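Local coordinates for protein KauB (Pseudomonas aeruginosa PAO1, PDB 6B4R) that oxidises a broad range of aldehydes, aminoaldehydes among them, to the corresponding carboxylic acids with NAD(P)+ as the electron acceptor, at the interface of chains C and A and the interface of chains C and B. Numbering follows the deposited sequence. Chains: chain A/B, KauB; chain C, KauB.

Four patches hold chain C in the deposited tetramer; distances are between C-alpha centres. Contacts 1 and 4, about 21 Å apart, join it to chain A through helix 246-258 and strand 488-496, as expected of the close dimer of the aldehyde dehydrogenase family. Contacts 2 and 3, about 11 Å apart, join it to chain B and are nearly equivalent copies about an approximate twofold axis: Trp130, Asp136, Lys137, Tyr139 and Thr464 recur with the chains exchanged. Contact 1 is about 35 Å from contact 2, so C grips its neighbours at separate places, consistent with a dimer of dimers. Contact 4 lies about 20 Å from contact 3.

Contact 1: the interface of chains C and A. Residues chain C 257, 259-261; chain A 246, 249-250, 253, 266, 268, 472, 474.
C:Met261 pushes its thioether into chain A between helix 246-258 and strand 263-267, in what looks like the close dimer interface of the aldehyde dehydrogenase family. This is the tightly packed half. CG stands anti to the backbone N (chi1 -159°), and a bend at chi3 (-60°) swings the terminal methyl toward the start of the A helix. There C:Met261 CE rests 3.6 Å from A:Thr246 CG2 and equally near the methyl of A:Ala249, with the CG methylene of A:Lys250 also beside it. Across the pocket the sulfur C:Met261 SD meets A:Leu266 CD1 at 3.7 Å, and A:Met253 SD lies 4.1 Å from C:Met261 CG, so the chain is lined on several sides by apolar groups. A:Leu266 directly precedes A:Glu267, the predicted active-site glutamate.

Toward C:Ser259 and C:Asn260 the contact thins out and turns polar. A:Lys250 runs extended past C:Gly257, and its ammonium NZ donates to the backbone carbonyl C:Ser259 O at 3.1 Å, coming in at a C=O...N angle of 154°. A weak bond to the side-chain carbonyl of A:Gln472 may also steady that ammonium. A:Gln472 lies along the loop, with CG 3.3 Å from C:Asn260 O; its own backbone carbonyl O accepts a hydrogen bond from A:Thr246 OG1 at 3.1 Å, tying the two A segments together behind the methionine.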
# COMPACT_ATOMS: atom_id res chain seq x y z
N GLY C 257 -29.19 -7.27 13.08
CA GLY C 257 -29.27 -8.69 13.34
C GLY C 257 -30.68 -9.22 13.15
O GLY C 257 -30.88 -10.38 12.79
N SER C 259 -32.78 -7.98 10.95
CA SER C 259 -33.23 -7.73 9.57
C SER C 259 -32.43 -8.51 8.52
O SER C 259 -32.71 -9.69 8.28
CB SER C 259 -33.23 -6.23 9.26
OG SER C 259 -32.01 -5.61 9.62
N ASN C 260 -31.46 -7.86 7.89
CA ASN C 260 -30.76 -8.44 6.75
C ASN C 260 -29.25 -8.57 6.94
O ASN C 260 -28.52 -8.75 5.96
CB ASN C 260 -31.03 -7.63 5.49
CG ASN C 260 -30.41 -6.24 5.54
OD1 ASN C 260 -30.13 -5.71 6.61
ND2 ASN C 260 -30.19 -5.65 4.37
N MET C 261 -28.79 -8.47 8.18
CA MET C 261 -27.37 -8.58 8.50
C MET C 261 -26.55 -7.52 7.74
O MET C 261 -25.46 -7.79 7.25
CB MET C 261 -26.86 -9.99 8.18
CG MET C 261 -25.58 -10.39 8.91
SD MET C 261 -24.91 -11.94 8.27
CE MET C 261 -26.28 -13.05 8.58
N THR A 246 -26.68 -18.31 8.14
CA THR A 246 -27.16 -16.94 8.20
C THR A 246 -27.99 -16.69 9.46
O THR A 246 -27.88 -15.65 10.10
CB THR A 246 -27.98 -16.59 6.94
OG1 THR A 246 -27.11 -16.54 5.79
CG2 THR A 246 -28.68 -15.24 7.09
N ALA A 249 -25.73 -16.49 12.49
CA ALA A 249 -24.95 -15.26 12.36
C ALA A 249 -25.76 -14.03 12.75
O ALA A 249 -25.22 -13.08 13.33
CB ALA A 249 -24.42 -15.12 10.93
N LYS A 250 -27.05 -14.05 12.45
CA LYS A 250 -27.96 -12.97 12.82
C LYS A 250 -28.16 -12.88 14.34
O LYS A 250 -28.23 -11.79 14.90
CB LYS A 250 -29.31 -13.12 12.12
CG LYS A 250 -29.30 -12.75 10.65
CD LYS A 250 -30.69 -12.87 10.04
CE LYS A 250 -30.68 -12.50 8.56
NZ LYS A 250 -32.01 -12.70 7.92
N MET A 253 -25.13 -11.31 16.02
CA MET A 253 -25.08 -9.87 15.80
C MET A 253 -26.04 -9.16 16.76
O MET A 253 -25.80 -8.02 17.16
CB MET A 253 -25.42 -9.55 14.34
CG MET A 253 -25.04 -8.15 13.90
SD MET A 253 -25.16 -7.92 12.12
CE MET A 253 -24.51 -6.26 11.97
N LEU A 266 -18.73 -12.06 10.34
CA LEU A 266 -19.50 -13.25 10.03
C LEU A 266 -19.21 -13.81 8.64
O LEU A 266 -18.94 -13.07 7.70
CB LEU A 266 -20.99 -12.96 10.15
CG LEU A 266 -21.46 -12.42 11.50
CD1 LEU A 266 -22.86 -11.85 11.37
CD2 LEU A 266 -21.42 -13.51 12.55
N ALA A 268 -21.45 -16.29 6.60
CA ALA A 268 -22.67 -17.09 6.52
C ALA A 268 -22.72 -18.02 5.31
O ALA A 268 -21.69 -18.34 4.71
CB ALA A 268 -23.90 -16.19 6.56
N GLN A 472 -25.97 -11.15 2.58
CA GLN A 472 -26.23 -12.01 3.73
C GLN A 472 -25.28 -13.20 3.82
O GLN A 472 -25.50 -14.11 4.62
CB GLN A 472 -27.68 -12.48 3.75
CG GLN A 472 -28.69 -11.37 3.95
CD GLN A 472 -30.08 -11.90 4.25
OE1 GLN A 472 -30.28 -12.63 5.22
NE2 GLN A 472 -31.04 -11.52 3.42
N GLY A 474 -22.29 -12.71 4.72
CA GLY A 474 -21.41 -12.31 5.80
C GLY A 474 -20.65 -11.03 5.52
O GLY A 474 -20.86 -10.39 4.49

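Contact 2: the interface of chains C and B. Residues chain C 130, 133-134, 464; chain B 84, 136-137, 139.
C:Trp130 lies with one face on the aliphatic end of B:Lys137, the two side chains running past each other in opposite directions. Bends at chi2 (-58°) and chi4 fold the lysine so that CE sits 3.6 Å from the centroid of the five-membered ring while CD covers the six-membered ring. The indole stands almost perpendicular to the carboxylate of B:Asp136, with planes 87° apart. Its NE1-H reaches B:Asp136 OD2 at 2.8 Å from above the carboxylate plane, and the bond is strongly bent, 124° at the hydrogen. From the opposite face of that carboxylate B:Lys84 NZ reaches the same oxygen.

C:Glu133, from the end of helix 113-133, meets B:Lys84 tip to tip and crosses B:Lys137 at about a right angle. Its OE1 takes both ammonium groups as salt bridges: B:Lys84 NZ on the syn lone pair at 3.1 Å and B:Lys137 NZ on the anti lone pair at 3.0 Å. Since B:Lys137 NZ also binds B:Asp136 OD1 at 2.9 Å, the two lysines link two carboxylates whose like charges would otherwise be expected to repel. Together these residues form a mixed charged and aromatic patch of a probable dimer-dimer interface in this aldehyde dehydrogenase.

At the other end of the patch, the carbonyl oxygen of C:Thr464 lies in the ring plane of B:Tyr139 at its edge, and the phenol B:Tyr139 OH donates to C:Thr464 O at 2.8 Å.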
# COMPACT_ATOMS: atom_id res chain seq x y z
N TRP C 130 -11.48 16.57 -0.29
CA TRP C 130 -10.41 15.61 -0.04
C TRP C 130 -10.80 14.21 -0.51
O TRP C 130 -10.03 13.54 -1.21
CB TRP C 130 -10.06 15.60 1.45
CG TRP C 130 -8.75 14.94 1.79
CD1 TRP C 130 -7.54 15.56 1.93
CD2 TRP C 130 -8.52 13.55 2.05
NE1 TRP C 130 -6.57 14.64 2.26
CE2 TRP C 130 -7.15 13.40 2.34
CE3 TRP C 130 -9.34 12.42 2.07
CZ2 TRP C 130 -6.58 12.16 2.64
CZ3 TRP C 130 -8.78 11.19 2.37
CH2 TRP C 130 -7.41 11.07 2.65
N GLU C 133 -10.76 14.08 -4.27
CA GLU C 133 -9.40 14.05 -4.81
C GLU C 133 -8.76 12.67 -4.69
O GLU C 133 -7.89 12.32 -5.48
CB GLU C 133 -8.52 15.07 -4.08
CG GLU C 133 -8.94 16.52 -4.28
CD GLU C 133 -8.22 17.45 -3.33
OE1 GLU C 133 -7.54 16.96 -2.40
OE2 GLU C 133 -8.32 18.69 -3.51
N ALA C 134 -9.21 11.90 -3.71
CA ALA C 134 -8.58 10.62 -3.39
C ALA C 134 -9.11 9.45 -4.22
O ALA C 134 -8.51 8.37 -4.22
CB ALA C 134 -8.73 10.31 -1.91
N THR C 464 -6.27 13.40 6.73
CA THR C 464 -5.37 12.25 6.57
C THR C 464 -5.38 11.32 7.78
O THR C 464 -4.80 10.24 7.75
CB THR C 464 -3.92 12.70 6.30
OG1 THR C 464 -3.38 13.31 7.47
CG2 THR C 464 -3.86 13.68 5.13
N LYS B 84 -0.48 21.53 -2.49
CA LYS B 84 -1.54 20.98 -3.33
C LYS B 84 -2.38 22.10 -3.93
O LYS B 84 -2.62 22.13 -5.14
CB LYS B 84 -2.43 20.03 -2.52
CG LYS B 84 -3.69 19.61 -3.24
CD LYS B 84 -4.49 18.62 -2.41
CE LYS B 84 -4.94 19.22 -1.09
NZ LYS B 84 -5.75 18.26 -0.30
N ASP B 136 -1.19 14.78 -0.58
CA ASP B 136 -1.56 14.39 0.78
C ASP B 136 -2.38 13.10 0.83
O ASP B 136 -3.03 12.81 1.83
CB ASP B 136 -2.32 15.53 1.47
CG ASP B 136 -3.60 15.91 0.74
OD1 ASP B 136 -3.65 15.77 -0.50
OD2 ASP B 136 -4.55 16.36 1.41
N LYS B 137 -2.33 12.33 -0.25
CA LYS B 137 -3.00 11.03 -0.30
C LYS B 137 -1.98 9.91 -0.17
O LYS B 137 -2.34 8.74 -0.02
CB LYS B 137 -3.77 10.86 -1.61
CG LYS B 137 -4.73 11.97 -1.93
CD LYS B 137 -5.77 12.17 -0.85
CE LYS B 137 -6.73 13.28 -1.21
NZ LYS B 137 -6.01 14.55 -1.54
N TYR B 139 0.91 7.84 1.74
CA TYR B 139 1.31 7.53 3.11
C TYR B 139 2.65 6.80 3.14
O TYR B 139 2.87 5.85 2.39
CB TYR B 139 0.24 6.67 3.80
CG TYR B 139 -1.03 7.41 4.13
CD1 TYR B 139 -1.28 7.85 5.42
CD2 TYR B 139 -1.99 7.67 3.15
CE1 TYR B 139 -2.45 8.53 5.73
CE2 TYR B 139 -3.15 8.35 3.45
CZ TYR B 139 -3.38 8.77 4.74
OH TYR B 139 -4.54 9.45 5.06

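Contact 3: the interface of chains C and B. Residues chain C 136-137, 139; chain B 130, 464, 480-481.
C:Tyr139 hands its phenol OH to the backbone carbonyl B:Thr464 O at 2.8 Å, the oxygen lying at the ring edge and in the ring plane. Beside this bond B:Leu481 runs alongside the phenol in the opposite direction, its methyl CD1 3.8 Å from C:Tyr139 CE2, while the CB of B:Ser480 comes near the hydroxyl. The other half of the first shell is a lysine laid on an indole: C:Lys137 CE sits over the face of B:Trp130, 3.5 Å from the centroid of the five-membered ring, and CD lies against the CZ2 and CE2 side of the indole, 3.5 Å from CZ2. B:Trp130 NE1 lies 3.1 Å from C:Asp136 OD2, a weak and strongly bent bond with the two planes 78° apart.

One step out, C:Lys137 NZ turns back in a salt bridge to OD1 of the preceding residue, C:Asp136, at 2.8 Å, reaching it from above the carboxylate plane. That link fixes the ammonium end while the bends at chi2 (-55°) and chi4 lay CD and CE over the indole. On the far face of B:Trp130 the backbone of B:Thr464 closes in, its N 4.1 Å above the ring plane toward the rim, so the loop that accepts the tyrosine bond also backs the tryptophan. The short 3-10 helix 135-137 carries both C:Asp136 and C:Lys137 to the partner.

The patch joins chains C and B, and in this aldehyde dehydrogenase it presumably serves to pair two dimers into the tetramer.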
# COMPACT_ATOMS: atom_id res chain seq x y z
N ASP C 136 -9.26 8.56 -7.45
CA ASP C 136 -8.41 7.92 -8.46
C ASP C 136 -6.96 7.80 -8.02
O ASP C 136 -6.07 7.58 -8.85
CB ASP C 136 -8.52 8.64 -9.80
CG ASP C 136 -8.25 10.13 -9.69
OD1 ASP C 136 -8.28 10.66 -8.56
OD2 ASP C 136 -8.01 10.77 -10.74
N LYS C 137 -6.71 7.95 -6.73
CA LYS C 137 -5.36 7.78 -6.19
C LYS C 137 -5.26 6.43 -5.48
O LYS C 137 -4.17 5.98 -5.13
CB LYS C 137 -5.00 8.91 -5.22
CG LYS C 137 -5.25 10.31 -5.77
CD LYS C 137 -4.54 10.52 -7.10
CE LYS C 137 -4.72 11.95 -7.60
NZ LYS C 137 -6.16 12.31 -7.74
N TYR C 139 -5.47 2.41 -5.29
CA TYR C 139 -5.21 1.28 -6.16
C TYR C 139 -5.65 -0.03 -5.52
O TYR C 139 -5.34 -0.29 -4.36
CB TYR C 139 -3.73 1.21 -6.52
CG TYR C 139 -3.27 2.27 -7.50
CD1 TYR C 139 -3.11 1.97 -8.84
CD2 TYR C 139 -3.00 3.56 -7.07
CE1 TYR C 139 -2.69 2.94 -9.74
CE2 TYR C 139 -2.58 4.53 -7.96
CZ TYR C 139 -2.43 4.21 -9.30
OH TYR C 139 -2.01 5.17 -10.19
N TRP B 130 -3.58 16.42 -11.12
CA TRP B 130 -3.61 15.06 -10.59
C TRP B 130 -2.47 14.84 -9.60
O TRP B 130 -2.66 14.24 -8.54
CB TRP B 130 -3.52 14.05 -11.73
CG TRP B 130 -3.84 12.63 -11.35
CD1 TRP B 130 -5.04 12.00 -11.50
CD2 TRP B 130 -2.94 11.67 -10.79
NE1 TRP B 130 -4.94 10.70 -11.05
CE2 TRP B 130 -3.67 10.47 -10.61
CE3 TRP B 130 -1.59 11.70 -10.41
CZ2 TRP B 130 -3.10 9.32 -10.07
CZ3 TRP B 130 -1.03 10.55 -9.87
CH2 TRP B 130 -1.78 9.38 -9.71
N THR B 464 -3.26 7.63 -14.00
CA THR B 464 -3.11 6.54 -13.05
C THR B 464 -2.19 5.44 -13.59
O THR B 464 -1.85 4.50 -12.87
CB THR B 464 -4.46 5.91 -12.67
OG1 THR B 464 -5.04 5.28 -13.82
CG2 THR B 464 -5.42 6.97 -12.14
N SER B 480 1.18 8.43 -12.61
CA SER B 480 0.85 7.63 -11.43
C SER B 480 1.57 8.10 -10.17
O SER B 480 2.21 9.16 -10.16
CB SER B 480 1.11 6.14 -11.67
OG SER B 480 2.47 5.81 -11.45
N LEU B 481 1.46 7.32 -9.10
CA LEU B 481 2.11 7.65 -7.84
C LEU B 481 3.59 7.24 -7.88
O LEU B 481 4.39 7.74 -7.09
CB LEU B 481 1.41 6.96 -6.67
CG LEU B 481 -0.08 7.29 -6.50
CD1 LEU B 481 -0.66 6.53 -5.32
CD2 LEU B 481 -0.28 8.78 -6.33

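Contact 4: the interface of chains C and A. Residues chain C 141, 153, 490-492, 494; chain A 451, 465-466, 482.
C:Glu141 (chi1 -54°) and A:His482 (chi1 -68°) both carry CG anti to the carbonyl carbon, and with the glutamate extended the two tips meet. They do so beside strand 488-496 of C, part of the oligomerisation strands typical of the aldehyde dehydrogenase family, which pair with the neighbouring subunit. The imidazole NE2-H points almost straight at C:Glu141 OE1, 3.0 Å away and in the ring plane, on the syn side of that oxygen but tilted out of the carboxylate plane, with ring and carboxylate turned 45° apart. The carboxylate may favour a protonated imidazole. Over one face of the same ring sits C:Leu490 CD1, 3.8 Å from its centroid.

C:Leu490 belongs to strand 488-496. Two residues on in the same strand, C:Ala492 N donates to A:Gly451 O at 2.7 Å, just ahead of strand 452-455 of A. A:Pro466 packs over C:Val153 of strand 149-157 and C:Ala492 of strand 488-496, its CG 3.6 Å from C:Val153 CG1 and its CD 3.9 Å from C:Ala492 CB. Farther along, the methyl of A:Ala465 stands over the six-membered ring of C:Trp494, CB lying 3.5 Å from CH2, while C:Val153 CG2 borders that indole at its edge.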
# COMPACT_ATOMS: atom_id res chain seq x y z
N GLU C 141 -5.65 -4.42 -5.80
CA GLU C 141 -4.50 -5.32 -5.71
C GLU C 141 -4.44 -6.41 -6.78
O GLU C 141 -5.46 -6.82 -7.33
CB GLU C 141 -4.46 -5.96 -4.32
CG GLU C 141 -4.48 -4.95 -3.17
CD GLU C 141 -4.76 -5.59 -1.82
OE1 GLU C 141 -5.42 -6.65 -1.78
OE2 GLU C 141 -4.31 -5.04 -0.80
N VAL C 153 -7.79 -8.46 -6.68
CA VAL C 153 -8.52 -8.14 -5.47
C VAL C 153 -9.02 -6.70 -5.56
O VAL C 153 -8.26 -5.76 -5.33
CB VAL C 153 -7.66 -8.32 -4.21
CG1 VAL C 153 -8.48 -8.05 -2.96
CG2 VAL C 153 -7.07 -9.72 -4.17
N LEU C 490 -14.91 -6.33 -0.82
CA LEU C 490 -13.75 -6.93 -1.48
C LEU C 490 -14.18 -8.07 -2.39
O LEU C 490 -15.02 -8.89 -2.03
CB LEU C 490 -12.76 -7.45 -0.44
CG LEU C 490 -11.91 -6.39 0.25
CD1 LEU C 490 -11.09 -7.02 1.36
CD2 LEU C 490 -11.02 -5.70 -0.76
N LYS C 491 -13.61 -8.11 -3.59
CA LYS C 491 -13.88 -9.18 -4.53
C LYS C 491 -12.59 -9.81 -5.02
O LYS C 491 -11.74 -9.13 -5.59
CB LYS C 491 -14.70 -8.67 -5.72
CG LYS C 491 -14.80 -9.66 -6.86
CD LYS C 491 -15.67 -9.14 -7.99
CE LYS C 491 -17.11 -9.01 -7.54
NZ LYS C 491 -17.99 -8.52 -8.63
N ALA C 492 -12.43 -11.11 -4.78
CA ALA C 492 -11.26 -11.83 -5.26
C ALA C 492 -11.58 -12.56 -6.56
O ALA C 492 -12.22 -13.61 -6.56
CB ALA C 492 -10.77 -12.81 -4.21
N TRP C 494 -10.22 -14.71 -9.34
CA TRP C 494 -9.12 -15.59 -9.73
C TRP C 494 -9.36 -16.20 -11.10
O TRP C 494 -10.24 -17.05 -11.28
CB TRP C 494 -8.90 -16.68 -8.67
CG TRP C 494 -7.63 -16.50 -7.89
CD1 TRP C 494 -6.58 -17.37 -7.82
CD2 TRP C 494 -7.28 -15.38 -7.07
NE1 TRP C 494 -5.60 -16.85 -7.01
CE2 TRP C 494 -6.00 -15.63 -6.54
CE3 TRP C 494 -7.93 -14.18 -6.74
CZ2 TRP C 494 -5.36 -14.74 -5.69
CZ3 TRP C 494 -7.28 -13.29 -5.89
CH2 TRP C 494 -6.01 -13.58 -5.38
N GLY A 451 -18.06 -12.40 -3.20
CA GLY A 451 -16.75 -12.14 -2.63
C GLY A 451 -15.65 -12.81 -3.42
O GLY A 451 -14.54 -12.28 -3.55
N ALA A 465 -5.62 -14.92 -1.61
CA ALA A 465 -6.96 -14.48 -1.98
C ALA A 465 -7.87 -14.31 -0.77
O ALA A 465 -8.08 -15.25 -0.00
CB ALA A 465 -7.59 -15.47 -2.96
N PRO A 466 -8.42 -13.10 -0.59
CA PRO A 466 -9.38 -12.87 0.49
C PRO A 466 -10.68 -13.63 0.23
O PRO A 466 -11.04 -13.84 -0.93
CB PRO A 466 -9.62 -11.36 0.44
CG PRO A 466 -9.32 -10.98 -0.97
CD PRO A 466 -8.21 -11.89 -1.41
N HIS A 482 -5.85 -9.08 4.42
CA HIS A 482 -7.06 -8.39 4.87
C HIS A 482 -7.68 -9.04 6.11
O HIS A 482 -8.41 -8.38 6.85
CB HIS A 482 -8.09 -8.32 3.73
CG HIS A 482 -7.67 -7.43 2.60
ND1 HIS A 482 -7.80 -6.06 2.65
CD2 HIS A 482 -7.13 -7.71 1.40
CE1 HIS A 482 -7.35 -5.53 1.53
NE2 HIS A 482 -6.94 -6.52 0.75